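Local coordinates for protein cytosolic phospholipase A2 delta (Homo sapiens, PDB 5IZ5) that hydrolyses glycerophospholipids at the sn-2 position in a calcium-dependent manner, with a preference for linoleic acid at that position, at residues D430-A433 and L434-E437; C525-E528 and A529-N533; F535-N538 and L539-W543; R577-S581 and W582-G586; C648-D651 and A652-I656. The protein carries 3 engineered substitutions. All coordinates share one frame; numbering follows the deposited sequence.

Overall arrangement
All five contacts lie in or near the active site of the catalytic PLA2c part, where Ser-365 is the nucleophile and Asp-651 probably its proton acceptor. Trp-432 of contact 1 is the hub: its NE1 lies 3.2 Å from Ser-532 OG of contact 2, its CZ2 3.4 Å from Phe-535 CG of contact 3, and its CZ3 3.5 Å from Trp-582 CH2 of contact 4. Contact 5 holds Asp-651, whose backbone N is 2.7 Å from Asn-533 OD1 of contact 2. The side chain of Ser-532 is about 4 Å from that of Ser-365. Contact 4 is more peripheral, with the side chain of Trp-582 about 11 Å from that of Ser-365.

Contact 1 of 5, residues D430-A433 and L434-E437; sequences DLWA and LVLE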
loop_
_atom_site.group_PDB
_atom_site.type_symbol
_atom_site.label_atom_id
_atom_site.label_comp_id
_atom_site.label_asym_id
_atom_site.label_seq_id
_atom_site.Cartn_x
_atom_site.Cartn_y
_atom_site.Cartn_z
ATOM N N ASP B 430 -5.283 -7.263 12.920
ATOM C CA ASP B 430 -6.415 -6.771 13.684
ATOM C C ASP B 430 -6.206 -6.958 15.172
ATOM O O ASP B 430 -6.520 -6.052 15.949
ATOM C CB ASP B 430 -7.712 -7.437 13.232
ATOM C CG ASP B 430 -8.024 -7.145 11.787
ATOM O OD1 ASP B 430 -8.384 -5.993 11.476
ATOM O OD2 ASP B 430 -7.896 -8.052 10.952
ATOM N N LEU B 431 -5.656 -8.103 15.581
ATOM C CA LEU B 431 -5.413 -8.319 17.009
ATOM C C LEU B 431 -4.278 -7.423 17.479
ATOM O O LEU B 431 -4.337 -6.860 18.567
ATOM C CB LEU B 431 -5.073 -9.774 17.314
ATOM C CG LEU B 431 -4.824 -10.072 18.795
ATOM C CD1 LEU B 431 -6.031 -9.726 19.656
ATOM C CD2 LEU B 431 -4.444 -11.530 18.982
ATOM N N TRP B 432 -3.236 -7.321 16.663
ATOM C CA TRP B 432 -2.090 -6.487 16.992
ATOM C C TRP B 432 -2.515 -5.028 17.165
ATOM O O TRP B 432 -2.034 -4.344 18.070
ATOM C CB TRP B 432 -1.015 -6.640 15.927
ATOM C CG TRP B 432 0.108 -5.669 16.016
ATOM C CD1 TRP B 432 0.558 -4.867 15.017
ATOM C CD2 TRP B 432 0.932 -5.395 17.160
ATOM N NE1 TRP B 432 1.608 -4.109 15.460
ATOM C CE2 TRP B 432 1.860 -4.411 16.772
ATOM C CE3 TRP B 432 0.976 -5.886 18.473
ATOM C CZ2 TRP B 432 2.830 -3.912 17.646
ATOM C CZ3 TRP B 432 1.939 -5.384 19.346
ATOM C CH2 TRP B 432 2.852 -4.406 18.927
ATOM N N ALA B 433 -3.466 -4.584 16.345
ATOM C CA ALA B 433 -4.015 -3.236 16.470
ATOM C C ALA B 433 -4.580 -2.984 17.853
ATOM O O ALA B 433 -4.284 -1.957 18.465
ATOM C CB ALA B 433 -5.083 -2.996 15.419
ATOM N N LEU B 434 -5.362 -3.933 18.362
ATOM C CA LEU B 434 -6.039 -3.753 19.647
ATOM C C LEU B 434 -5.064 -3.844 20.814
ATOM O O LEU B 434 -5.157 -3.096 21.783
ATOM C CB LEU B 434 -7.166 -4.775 19.815
ATOM C CG LEU B 434 -8.258 -4.778 18.737
ATOM C CD1 LEU B 434 -9.223 -5.929 18.966
ATOM C CD2 LEU B 434 -9.002 -3.456 18.705
ATOM N N VAL B 435 -4.126 -4.775 20.712
ATOM C CA VAL B 435 -3.111 -4.965 21.727
ATOM C C VAL B 435 -2.149 -3.777 21.792
ATOM O O VAL B 435 -1.861 -3.265 22.875
ATOM C CB VAL B 435 -2.336 -6.263 21.439
ATOM C CG1 VAL B 435 -1.019 -6.312 22.203
ATOM C CG2 VAL B 435 -3.213 -7.465 21.759
ATOM N N LEU B 436 -1.667 -3.353 20.631
ATOM C CA LEU B 436 -0.801 -2.188 20.541
ATOM C C LEU B 436 -1.504 -0.963 21.120
ATOM O O LEU B 436 -0.913 -0.223 21.903
ATOM C CB LEU B 436 -0.404 -1.926 19.090
ATOM C CG LEU B 436 0.433 -0.681 18.822
ATOM C CD1 LEU B 436 1.755 -0.737 19.580
ATOM C CD2 LEU B 436 0.672 -0.521 17.330
ATOM N N GLU B 437 -2.774 -0.779 20.758
ATOM C CA GLU B 437 -3.570 0.322 21.287
ATOM C C GLU B 437 -3.613 0.289 22.809
ATOM O O GLU B 437 -3.449 1.319 23.459
ATOM C CB GLU B 437 -4.995 0.284 20.731
ATOM C CG GLU B 437 -5.840 1.490 21.109
ATOM C CD GLU B 437 -7.235 1.442 20.518
ATOM O OE1 GLU B 437 -7.925 0.413 20.676
ATOM O OE2 GLU B 437 -7.646 2.434 19.885
#
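Trp-432 and Leu-436 face each other one turn apart on the alpha helix 428-441, a buried helix of the catalytic domain. The main aromatic interaction is a CH-pi contact. Leu-436 CB stands 3.9 Å from the centroid of the six-membered ring of Trp-432 and only 4° off its normal. The isobutyl end continues along the same face, bringing CD1 within 3.9 Å of Trp-432 CZ2. Trp-432 takes this place because its CG is anti to the backbone N (chi1 170°), which swings the indole toward the C-terminal turn. Phe-535 stacks on its opposite face, where Trp-582 also meets it, so that the indole lies between an aliphatic neighbour and two aromatic ones.

Purely apolar contacts are looser: Leu-431 CD1 lies 4.2 Å from Val-435 CG2, and Trp-432 CZ3 lies 4.2 Å from Val-435 CG1. Small Ala-433 suits the flank where Phe-526 and Ala-529 of helix 524-531 pack close. The two carboxylates at the ends of the segments are buried but have partners: Asp-430 OD2 accepts from Thr-427 N, and Glu-437 OE2 pairs with Arg-523 and accepts from Met-445 N.

Backbone bonds of the i to i+4 kind tie the two turns together. Among them, Leu-436 N reaches Trp-432 O at 2.8 Å with an N-H...O angle of 163°.

Contact 2 of 5, residues C525-E528 and A529-N533; sequences CFLE and AIWSN
Cys-525 O receives the amide of Ala-529 at 2.9 Å, the first of the bonds joining these two turns of helix 524-531. At Phe-526 the corresponding bond from Ile-530 N is weak, and Ile-530 CG1 lies close to the same carbonyl, 3.2 Å from Phe-526 O. Leu-527 makes the main side-chain contact: its CB sits over the six-membered ring of Trp-531, 3.8 Å from the centroid, a CH-pi interaction. Leu-527 O lies over a face of the indole toward the rim and accepts from Trp-531 N at 2.9 Å. Glu-528 O is gripped twice, by Ser-532 OG at 2.7 Å and Ser-532 N at 2.9 Å, the donors coming from opposite faces of the carbonyl plane. A chi1 of 64° folds the short serine hydroxyl back to this oxygen, where it also accepts from the indole N-H groups of Trp-369 and Trp-432. Serine thus closes the last helical turn beside Ser-365 and Asp-651, placed as in the Ser-Asp dyad of patatin-like lipases.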
loop_
_atom_site.group_PDB
_atom_site.type_symbol
_atom_site.label_atom_id
_atom_site.label_comp_id
_atom_site.label_asym_id
_atom_site.label_seq_id
_atom_site.Cartn_x
_atom_site.Cartn_y
_atom_site.Cartn_z
ATOM N N CYS B 525 -5.080 3.094 15.413
ATOM C CA CYS B 525 -4.364 1.885 15.827
ATOM C C CYS B 525 -4.345 0.808 14.737
ATOM O O CYS B 525 -3.409 0.017 14.684
ATOM C CB CYS B 525 -4.933 1.304 17.127
ATOM S SG CYS B 525 -6.657 0.758 17.062
ATOM N N PHE B 526 -5.355 0.791 13.868
ATOM C CA PHE B 526 -5.405 -0.174 12.768
ATOM C C PHE B 526 -4.396 0.153 11.686
ATOM O O PHE B 526 -3.873 -0.752 11.046
ATOM C CB PHE B 526 -6.824 -0.310 12.193
ATOM C CG PHE B 526 -7.772 -0.966 13.143
ATOM C CD1 PHE B 526 -7.864 -2.352 13.214
ATOM C CD2 PHE B 526 -8.534 -0.201 14.014
ATOM C CE1 PHE B 526 -8.715 -2.958 14.125
ATOM C CE2 PHE B 526 -9.389 -0.798 14.921
ATOM C CZ PHE B 526 -9.477 -2.176 14.979
ATOM N N LEU B 527 -4.122 1.434 11.472
ATOM C CA LEU B 527 -3.062 1.819 10.559
ATOM C C LEU B 527 -1.693 1.613 11.210
ATOM O O LEU B 527 -0.771 1.133 10.563
ATOM C CB LEU B 527 -3.226 3.265 10.097
ATOM C CG LEU B 527 -4.483 3.572 9.282
ATOM C CD1 LEU B 527 -4.397 4.985 8.738
ATOM C CD2 LEU B 527 -4.689 2.590 8.136
ATOM N N GLU B 528 -1.569 1.969 12.482
ATOM C CA GLU B 528 -0.338 1.709 13.220
ATOM C C GLU B 528 0.037 0.229 13.171
ATOM O O GLU B 528 1.215 -0.111 13.057
ATOM C CB GLU B 528 -0.466 2.173 14.669
ATOM C CG GLU B 528 -0.422 3.682 14.803
ATOM C CD GLU B 528 -0.761 4.147 16.201
ATOM O OE1 GLU B 528 -1.931 4.011 16.615
ATOM O OE2 GLU B 528 0.148 4.645 16.893
ATOM N N ALA B 529 -0.970 -0.640 13.233
ATOM C CA ALA B 529 -0.749 -2.084 13.167
ATOM C C ALA B 529 -0.154 -2.520 11.829
ATOM O O ALA B 529 0.727 -3.369 11.823
ATOM C CB ALA B 529 -2.038 -2.833 13.432
ATOM N N ILE B 530 -0.650 -1.953 10.720
ATOM C CA ILE B 530 -0.129 -2.192 9.361
ATOM C C ILE B 530 1.299 -1.695 9.268
ATOM O O ILE B 530 2.184 -2.400 8.787
ATOM C CB ILE B 530 -0.899 -1.393 8.270
ATOM C CG1 ILE B 530 -2.412 -1.635 8.307
ATOM C CG2 ILE B 530 -0.320 -1.628 6.869
ATOM C CD1 ILE B 530 -2.853 -3.057 8.130
ATOM N N TRP B 531 1.510 -0.457 9.701
ATOM C CA TRP B 531 2.823 0.183 9.612
ATOM C C TRP B 531 3.891 -0.573 10.401
ATOM O O TRP B 531 5.054 -0.593 10.004
ATOM C CB TRP B 531 2.743 1.635 10.097
ATOM C CG TRP B 531 1.824 2.490 9.263
ATOM C CD1 TRP B 531 1.571 2.364 7.926
ATOM C CD2 TRP B 531 1.066 3.613 9.708
ATOM N NE1 TRP B 531 0.698 3.329 7.512
ATOM C CE2 TRP B 531 0.369 4.113 8.587
ATOM C CE3 TRP B 531 0.898 4.242 10.950
ATOM C CZ2 TRP B 531 -0.475 5.217 8.667
ATOM C CZ3 TRP B 531 0.049 5.332 11.030
ATOM C CH2 TRP B 531 -0.622 5.810 9.895
ATOM N N SER B 532 3.489 -1.168 11.517
ATOM C CA SER B 532 4.396 -1.900 12.384
ATOM C C SER B 532 4.072 -3.398 12.438
ATOM O O SER B 532 4.326 -4.040 13.468
ATOM C CB SER B 532 4.375 -1.291 13.793
ATOM O OG SER B 532 3.106 -1.424 14.413
ATOM N N ASN B 533 3.513 -3.955 11.353
ATOM C CA ASN B 533 3.115 -5.382 11.365
ATOM C C ASN B 533 4.250 -6.417 11.309
ATOM O O ASN B 533 3.996 -7.619 11.249
ATOM C CB ASN B 533 1.983 -5.716 10.364
ATOM C CG ASN B 533 2.407 -5.695 8.903
ATOM O OD1 ASN B 533 3.585 -5.647 8.562
ATOM N ND2 ASN B 533 1.408 -5.741 8.017
#

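Contact 3 of 5, residues F535-N538 and L539-W543; sequences FSLN and LLDAW
The carboxylate of Asp-541 is the flat group that meets the preceding turn: its OD2 lies 3.8 Å from Leu-537 CD2, a methyl against an oxygen rather than a polar bond. The ring of Phe-535 leads away from the following turn, stacks on Trp-432 of helix 428-441 and lies close to Gly-335 of the substrate-binding site. Within the second turn, the indole of Trp-543 has Leu-539 CD1 over one face, 3.4 Å above its plane and displaced toward the rim. Leu-539 carries its CG anti to the backbone N (chi1 -166°), and this turns the methyl onto the tryptophan.

Four i to i+4 backbone bonds join the turns: Leu-539 N to Phe-535 O at 2.9 Å, and, at 3.1 Å each, Leu-540 N to Ser-536 O, Asp-541 N to Leu-537 O and Ala-542 N to Asn-538 O. The bond from Asp-541 is the straightest, with an N-H...O angle of 166°.

Asn-538 and Asp-541, three residues apart, offer their oxygens on one flank. Asn-538 OD1 accepts from Arg-577 NH1, while Asp-541 OD2 makes a salt bridge with Arg-577 NH2. A neutral amide and an acid here suit one guanidinium, and so link helix 534-543 to the loop that carries Arg-577.

Two helices flank helix 534-543: Ser-536 and Leu-540 rest on Phe-428 of helix 428-441, and Trp-543 packs on Leu-589, Ala-590 and Phe-593 of helix 588-593.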
loop_
_atom_site.group_PDB
_atom_site.type_symbol
_atom_site.label_atom_id
_atom_site.label_comp_id
_atom_site.label_asym_id
_atom_site.label_seq_id
_atom_site.Cartn_x
_atom_site.Cartn_y
_atom_site.Cartn_z
ATOM N N PHE B 535 5.529 -6.925 13.886
ATOM C CA PHE B 535 5.124 -7.532 15.151
ATOM C C PHE B 535 4.102 -8.660 15.001
ATOM O O PHE B 535 4.019 -9.516 15.879
ATOM C CB PHE B 535 4.600 -6.490 16.134
ATOM C CG PHE B 535 5.674 -5.639 16.748
ATOM C CD1 PHE B 535 6.188 -5.902 18.018
ATOM C CD2 PHE B 535 6.170 -4.566 16.047
ATOM C CE1 PHE B 535 7.182 -5.097 18.557
ATOM C CE2 PHE B 535 7.163 -3.763 16.572
ATOM C CZ PHE B 535 7.673 -4.027 17.830
ATOM N N SER B 536 3.325 -8.657 13.916
ATOM C CA SER B 536 2.452 -9.781 13.576
ATOM C C SER B 536 3.276 -11.029 13.322
ATOM O O SER B 536 2.898 -12.120 13.732
ATOM C CB SER B 536 1.599 -9.486 12.336
ATOM O OG SER B 536 0.786 -8.352 12.547
ATOM N N LEU B 537 4.402 -10.871 12.639
ATOM C CA LEU B 537 5.273 -12.004 12.405
ATOM C C LEU B 537 5.974 -12.442 13.687
ATOM O O LEU B 537 6.143 -13.635 13.912
ATOM C CB LEU B 537 6.287 -11.676 11.311
ATOM C CG LEU B 537 7.461 -12.628 11.056
ATOM C CD1 LEU B 537 7.990 -12.414 9.649
ATOM C CD2 LEU B 537 8.598 -12.441 12.057
ATOM N N ASN B 538 6.374 -11.496 14.532
ATOM C CA ASN B 538 6.976 -11.864 15.813
ATOM C C ASN B 538 5.989 -12.583 16.730
ATOM O O ASN B 538 6.374 -13.456 17.509
ATOM C CB ASN B 538 7.546 -10.658 16.542
ATOM C CG ASN B 538 8.765 -10.090 15.856
ATOM O OD1 ASN B 538 9.277 -10.663 14.891
ATOM N ND2 ASN B 538 9.231 -8.951 16.341
ATOM N N LEU B 539 4.716 -12.209 16.641
ATOM C CA LEU B 539 3.685 -12.852 17.457
ATOM C C LEU B 539 3.488 -14.281 16.956
ATOM O O LEU B 539 3.329 -15.205 17.744
ATOM C CB LEU B 539 2.365 -12.075 17.391
ATOM C CG LEU B 539 1.273 -12.398 18.420
ATOM C CD1 LEU B 539 1.751 -12.306 19.862
ATOM C CD2 LEU B 539 0.068 -11.476 18.221
ATOM N N LEU B 540 3.550 -14.457 15.643
ATOM C CA LEU B 540 3.345 -15.765 15.040
ATOM C C LEU B 540 4.456 -16.748 15.425
ATOM O O LEU B 540 4.174 -17.895 15.763
ATOM C CB LEU B 540 3.245 -15.616 13.517
ATOM C CG LEU B 540 3.090 -16.941 12.718
ATOM C CD1 LEU B 540 1.929 -16.930 11.727
ATOM C CD2 LEU B 540 4.372 -17.273 11.968
ATOM N N ASP B 541 5.709 -16.300 15.371
ATOM C CA ASP B 541 6.848 -17.136 15.775
ATOM C C ASP B 541 6.883 -17.448 17.272
ATOM O O ASP B 541 7.199 -18.569 17.676
ATOM C CB ASP B 541 8.180 -16.473 15.407
ATOM C CG ASP B 541 8.494 -16.520 13.917
ATOM O OD1 ASP B 541 7.768 -17.183 13.139
ATOM O OD2 ASP B 541 9.497 -15.878 13.526
ATOM N N ALA B 542 6.596 -16.448 18.095
ATOM C CA ALA B 542 6.579 -16.636 19.541
ATOM C C ALA B 542 5.472 -17.593 19.990
ATOM O O ALA B 542 5.619 -18.283 20.996
ATOM C CB ALA B 542 6.426 -15.301 20.245
ATOM N N TRP B 543 4.373 -17.633 19.240
ATOM C CA TRP B 543 3.189 -18.389 19.644
ATOM C C TRP B 543 3.062 -19.777 19.046
ATOM O O TRP B 543 2.648 -20.694 19.742
ATOM C CB TRP B 543 1.909 -17.613 19.315
ATOM C CG TRP B 543 1.554 -16.578 20.342
ATOM C CD1 TRP B 543 2.346 -16.136 21.360
ATOM C CD2 TRP B 543 0.324 -15.851 20.448
ATOM N NE1 TRP B 543 1.683 -15.191 22.104
ATOM C CE2 TRP B 543 0.441 -14.994 21.561
ATOM C CE3 TRP B 543 -0.867 -15.844 19.711
ATOM C CZ2 TRP B 543 -0.587 -14.133 21.953
ATOM C CZ3 TRP B 543 -1.889 -14.990 20.106
ATOM C CH2 TRP B 543 -1.738 -14.145 21.214
#

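Contact 4 of 5, residues R577-S581 and W582-G586; sequences RLEAS and WLQPG. With SO4 (sulfate ion), chain M.
Ala-580 O and Leu-583 N, 3.3 Å apart, close the first of two overlapping beta turns in the loop between helices 534-543 and 588-593. The second, of type I, is tied more weakly, by Gln-584 N to Ser-581 O at 3.4 Å. The turns set Trp-582 against Trp-432, and Leu-583 against Leu-539 and Ala-542 of helix 534-543.

The side chain of Gln-584 folds back over these turns. Its CB is 3.8 Å from Ser-581 O, and CG moves on to Ala-580 O at 3.4 Å. A bend at chi2 (-62°) keeps CD close to Ala-580 O too. At the amide end, NE2 approaches Ala-580 O (3.5 Å) and Leu-578 O (3.6 Å) and lies beside Glu-579 CG. A long, flexible glutamine suits this semi-exposed place, where its methylenes cover the turn.

Ser-581 OG points to a sulfate ion, probably from the crystallisation liquor, which Ser-399, Lys-400, Leu-401 and Thr-776 also bind; the exact place of its O3 is less sure.

The methyl of Ala-580 lies beside the indole, CB 3.9 Å from Trp-582 CD1. Trp-582 NE1 donates its hydrogen to Ser-773 O, and Leu-583 CB stands 3.9 Å above the centre of the Trp-582 ring.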
loop_
_atom_site.group_PDB
_atom_site.type_symbol
_atom_site.label_atom_id
_atom_site.label_comp_id
_atom_site.label_asym_id
_atom_site.label_seq_id
_atom_site.Cartn_x
_atom_site.Cartn_y
_atom_site.Cartn_z
ATOM N N ARG B 577 15.205 -11.338 19.658
ATOM C CA ARG B 577 14.024 -10.911 18.897
ATOM C C ARG B 577 12.704 -11.290 19.562
ATOM O O ARG B 577 11.887 -10.423 19.848
ATOM C CB ARG B 577 14.069 -11.484 17.475
ATOM C CG ARG B 577 12.977 -10.964 16.547
ATOM C CD ARG B 577 13.181 -11.455 15.122
ATOM N NE ARG B 577 13.084 -12.913 15.028
ATOM C CZ ARG B 577 11.993 -13.601 14.686
ATOM N NH1 ARG B 577 10.851 -12.990 14.381
ATOM N NH2 ARG B 577 12.046 -14.928 14.645
ATOM N N LEU B 578 12.507 -12.583 19.808
ATOM C CA LEU B 578 11.255 -13.079 20.383
ATOM C C LEU B 578 11.337 -13.232 21.900
ATOM O O LEU B 578 11.016 -14.291 22.443
ATOM C CB LEU B 578 10.881 -14.418 19.748
ATOM C CG LEU B 578 10.824 -14.436 18.222
ATOM C CD1 LEU B 578 10.454 -15.827 17.742
ATOM C CD2 LEU B 578 9.847 -13.397 17.690
ATOM N N GLU B 579 11.757 -12.170 22.583
ATOM C CA GLU B 579 11.814 -12.180 24.040
ATOM C C GLU B 579 11.388 -10.845 24.640
ATOM O O GLU B 579 12.127 -9.858 24.633
ATOM C CB GLU B 579 13.198 -12.615 24.538
ATOM C CG GLU B 579 13.228 -14.072 24.983
ATOM C CD GLU B 579 14.622 -14.664 24.992
ATOM O OE1 GLU B 579 15.535 -14.036 25.567
ATOM O OE2 GLU B 579 14.799 -15.766 24.429
ATOM N N ALA B 580 10.155 -10.845 25.124
ATOM C CA ALA B 580 9.586 -9.764 25.898
ATOM C C ALA B 580 8.378 -10.369 26.596
ATOM O O ALA B 580 7.837 -11.372 26.130
ATOM C CB ALA B 580 9.170 -8.621 24.991
ATOM N N SER B 581 7.949 -9.770 27.699
ATOM C CA SER B 581 6.913 -10.370 28.527
ATOM C C SER B 581 5.595 -10.575 27.789
ATOM O O SER B 581 5.025 -11.657 27.842
ATOM C CB SER B 581 6.639 -9.507 29.752
ATOM O OG SER B 581 7.798 -9.379 30.551
ATOM N N TRP B 582 5.111 -9.523 27.129
ATOM C CA TRP B 582 3.808 -9.561 26.445
ATOM C C TRP B 582 3.708 -10.642 25.366
ATOM O O TRP B 582 2.623 -11.143 25.080
ATOM C CB TRP B 582 3.501 -8.190 25.812
ATOM C CG TRP B 582 4.240 -7.919 24.531
ATOM C CD1 TRP B 582 5.495 -7.397 24.407
ATOM C CD2 TRP B 582 3.772 -8.156 23.195
ATOM N NE1 TRP B 582 5.843 -7.302 23.083
ATOM C CE2 TRP B 582 4.803 -7.758 22.318
ATOM C CE3 TRP B 582 2.586 -8.670 22.656
ATOM C CZ2 TRP B 582 4.681 -7.854 20.931
ATOM C CZ3 TRP B 582 2.468 -8.764 21.272
ATOM C CH2 TRP B 582 3.510 -8.356 20.428
ATOM N N LEU B 583 4.850 -10.993 24.792
ATOM C CA LEU B 583 4.925 -11.835 23.609
ATOM C C LEU B 583 4.978 -13.353 23.898
ATOM O O LEU B 583 4.823 -14.164 22.980
ATOM C CB LEU B 583 6.158 -11.402 22.809
ATOM C CG LEU B 583 6.284 -11.850 21.360
ATOM C CD1 LEU B 583 4.968 -11.688 20.614
ATOM C CD2 LEU B 583 7.401 -11.085 20.665
ATOM N N GLN B 584 5.173 -13.736 25.159
ATOM C CA GLN B 584 5.451 -15.136 25.500
ATOM C C GLN B 584 4.223 -16.056 25.430
ATOM O O GLN B 584 3.104 -15.618 25.688
ATOM C CB GLN B 584 6.089 -15.223 26.894
ATOM C CG GLN B 584 7.474 -14.596 27.024
ATOM C CD GLN B 584 8.533 -15.257 26.148
ATOM O OE1 GLN B 584 8.497 -16.465 25.910
ATOM N NE2 GLN B 584 9.489 -14.463 25.671
ATOM N N PRO B 585 4.439 -17.349 25.112
ATOM C CA PRO B 585 3.340 -18.278 24.793
ATOM C C PRO B 585 2.361 -18.624 25.926
ATOM O O PRO B 585 1.277 -19.137 25.640
ATOM C CB PRO B 585 4.069 -19.561 24.345
ATOM C CG PRO B 585 5.515 -19.217 24.238
ATOM C CD PRO B 585 5.739 -18.044 25.136
ATOM N N GLY B 586 2.718 -18.367 27.181
ATOM C CA GLY B 586 1.845 -18.740 28.300
ATOM C C GLY B 586 0.983 -17.625 28.876
ATOM O O GLY B 586 0.432 -17.762 29.970
HETATM S S SO4 M . 5.587 -6.587 32.211
HETATM O O1 SO4 M . 6.274 -5.774 33.241
HETATM O O2 SO4 M . 5.526 -5.836 30.936
HETATM O O3 SO4 M . 6.322 -7.853 32.010
HETATM O O4 SO4 M . 4.215 -6.906 32.657
#

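Contact 5 of 5, residues C648-D651 and A652-I656; sequences CLVD and AAYFI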
loop_
_atom_site.group_PDB
_atom_site.type_symbol
_atom_site.label_atom_id
_atom_site.label_comp_id
_atom_site.label_asym_id
_atom_site.label_seq_id
_atom_site.Cartn_x
_atom_site.Cartn_y
_atom_site.Cartn_z
ATOM N N CYS B 648 -2.011 -6.477 -0.031
ATOM C CA CYS B 648 -1.384 -7.115 1.115
ATOM C C CYS B 648 -0.280 -6.194 1.617
ATOM O O CYS B 648 0.844 -6.218 1.112
ATOM C CB CYS B 648 -0.832 -8.499 0.763
ATOM S SG CYS B 648 -0.143 -9.359 2.199
ATOM N N LEU B 649 -0.608 -5.402 2.633
ATOM C CA LEU B 649 0.262 -4.331 3.090
ATOM C C LEU B 649 1.137 -4.774 4.255
ATOM O O LEU B 649 0.662 -5.341 5.245
ATOM C CB LEU B 649 -0.561 -3.099 3.478
ATOM C CG LEU B 649 -1.290 -2.429 2.306
ATOM C CD1 LEU B 649 -2.182 -1.314 2.811
ATOM C CD2 LEU B 649 -0.318 -1.875 1.282
ATOM N N VAL B 650 2.423 -4.488 4.119
ATOM C CA VAL B 650 3.439 -4.994 5.001
ATOM C C VAL B 650 4.294 -3.845 5.554
ATOM O O VAL B 650 4.427 -2.804 4.927
ATOM C CB VAL B 650 4.224 -6.080 4.222
ATOM C CG1 VAL B 650 5.721 -5.922 4.332
ATOM C CG2 VAL B 650 3.768 -7.454 4.672
ATOM N N ASP B 651 4.803 -4.031 6.767
ATOM C CA ASP B 651 5.789 -3.138 7.397
ATOM C C ASP B 651 7.034 -3.042 6.509
ATOM O O ASP B 651 7.508 -4.064 6.038
ATOM C CB ASP B 651 6.109 -3.741 8.775
ATOM C CG ASP B 651 7.055 -2.904 9.605
ATOM O OD1 ASP B 651 7.876 -2.163 9.032
ATOM O OD2 ASP B 651 6.983 -3.020 10.851
ATOM N N ALA B 652 7.545 -1.830 6.262
ATOM C CA ALA B 652 8.788 -1.649 5.470
ATOM C C ALA B 652 9.978 -2.431 6.035
ATOM O O ALA B 652 10.871 -2.842 5.292
ATOM C CB ALA B 652 9.152 -0.175 5.368
ATOM N N ALA B 653 9.977 -2.635 7.349
ATOM C CA ALA B 653 11.019 -3.407 8.023
ATOM C C ALA B 653 11.165 -4.859 7.524
ATOM O O ALA B 653 12.170 -5.494 7.814
ATOM C CB ALA B 653 10.787 -3.384 9.529
ATOM N N TYR B 654 10.179 -5.389 6.796
ATOM C CA TYR B 654 10.327 -6.704 6.140
ATOM C C TYR B 654 11.334 -6.695 4.988
ATOM O O TYR B 654 11.846 -7.747 4.597
ATOM C CB TYR B 654 8.997 -7.212 5.576
ATOM C CG TYR B 654 8.041 -7.786 6.593
ATOM C CD1 TYR B 654 7.201 -6.965 7.318
ATOM C CD2 TYR B 654 7.966 -9.158 6.815
ATOM C CE1 TYR B 654 6.314 -7.486 8.243
ATOM C CE2 TYR B 654 7.080 -9.690 7.740
ATOM C CZ TYR B 654 6.250 -8.848 8.453
ATOM O OH TYR B 654 5.361 -9.346 9.387
ATOM N N PHE B 655 11.574 -5.517 4.419
ATOM C CA PHE B 655 12.454 -5.375 3.260
ATOM C C PHE B 655 13.607 -4.402 3.498
ATOM O O PHE B 655 14.761 -4.814 3.485
ATOM C CB PHE B 655 11.652 -4.971 2.026
ATOM C CG PHE B 655 10.739 -6.056 1.531
ATOM C CD1 PHE B 655 9.535 -6.300 2.175
ATOM C CD2 PHE B 655 11.085 -6.843 0.433
ATOM C CE1 PHE B 655 8.683 -7.299 1.735
ATOM C CE2 PHE B 655 10.234 -7.842 -0.016
ATOM C CZ PHE B 655 9.033 -8.070 0.637
ATOM N N ILE B 656 13.297 -3.118 3.693
ATOM C CA ILE B 656 14.332 -2.083 3.878
ATOM C C ILE B 656 13.950 -1.058 4.933
ATOM O O ILE B 656 12.886 -0.437 4.845
ATOM C CB ILE B 656 14.607 -1.280 2.590
ATOM C CG1 ILE B 656 14.988 -2.211 1.434
ATOM C CG2 ILE B 656 15.721 -0.273 2.851
ATOM C CD1 ILE B 656 15.200 -1.511 0.105
#
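Asp-651 turns its CG anti to the backbone N (chi1 -177°), which carries the carboxylate forward over the amides of the residues that follow. Tyr-654, with CG beside its own backbone N (chi1 -77°), folds its ring back toward Val-650 and Asp-651. The first torsion lets Asp-651 OD1 accept from Ala-653 N at 2.7 Å, an Asx turn. The amide approaches from above the carboxylate plane. A turn of the main chain is added when Tyr-654 N reaches Asp-651 O at 3.1 Å, starting the short 3-10 segment 652-654 that follows strand 649-650. Alanines at 652 and 653 suit this tight bend: the methyl of Ala-653 comes within 3.2 Å of Asp-651 OD1.

On the apolar side, Val-650 meets the tyrosine at about a right angle, its CG1 3.5 Å from Tyr-654 CD1 and its CG2 over a face of the ring. Asp-651 O lies at the ring edge, 3.2 Å from Tyr-654 CD1. Val-650 CG1 is at the edge of Phe-655, 4.2 Å from CE1. The tyrosine hydroxyl is bonded to Asn-533 O, tying the turn to the link between helices 524-531 and 534-543.

The two carboxylate oxygens thus divide their work. OD1 is taken by the turn, while OD2 is hydrogen-bonded to Ser-365 OG. Bonds at both oxygens should limit the rotation of the carboxylate and keep OD2 beside the nucleophile, in keeping with the proton-acceptor role inferred for Asp-651 from related enzymes.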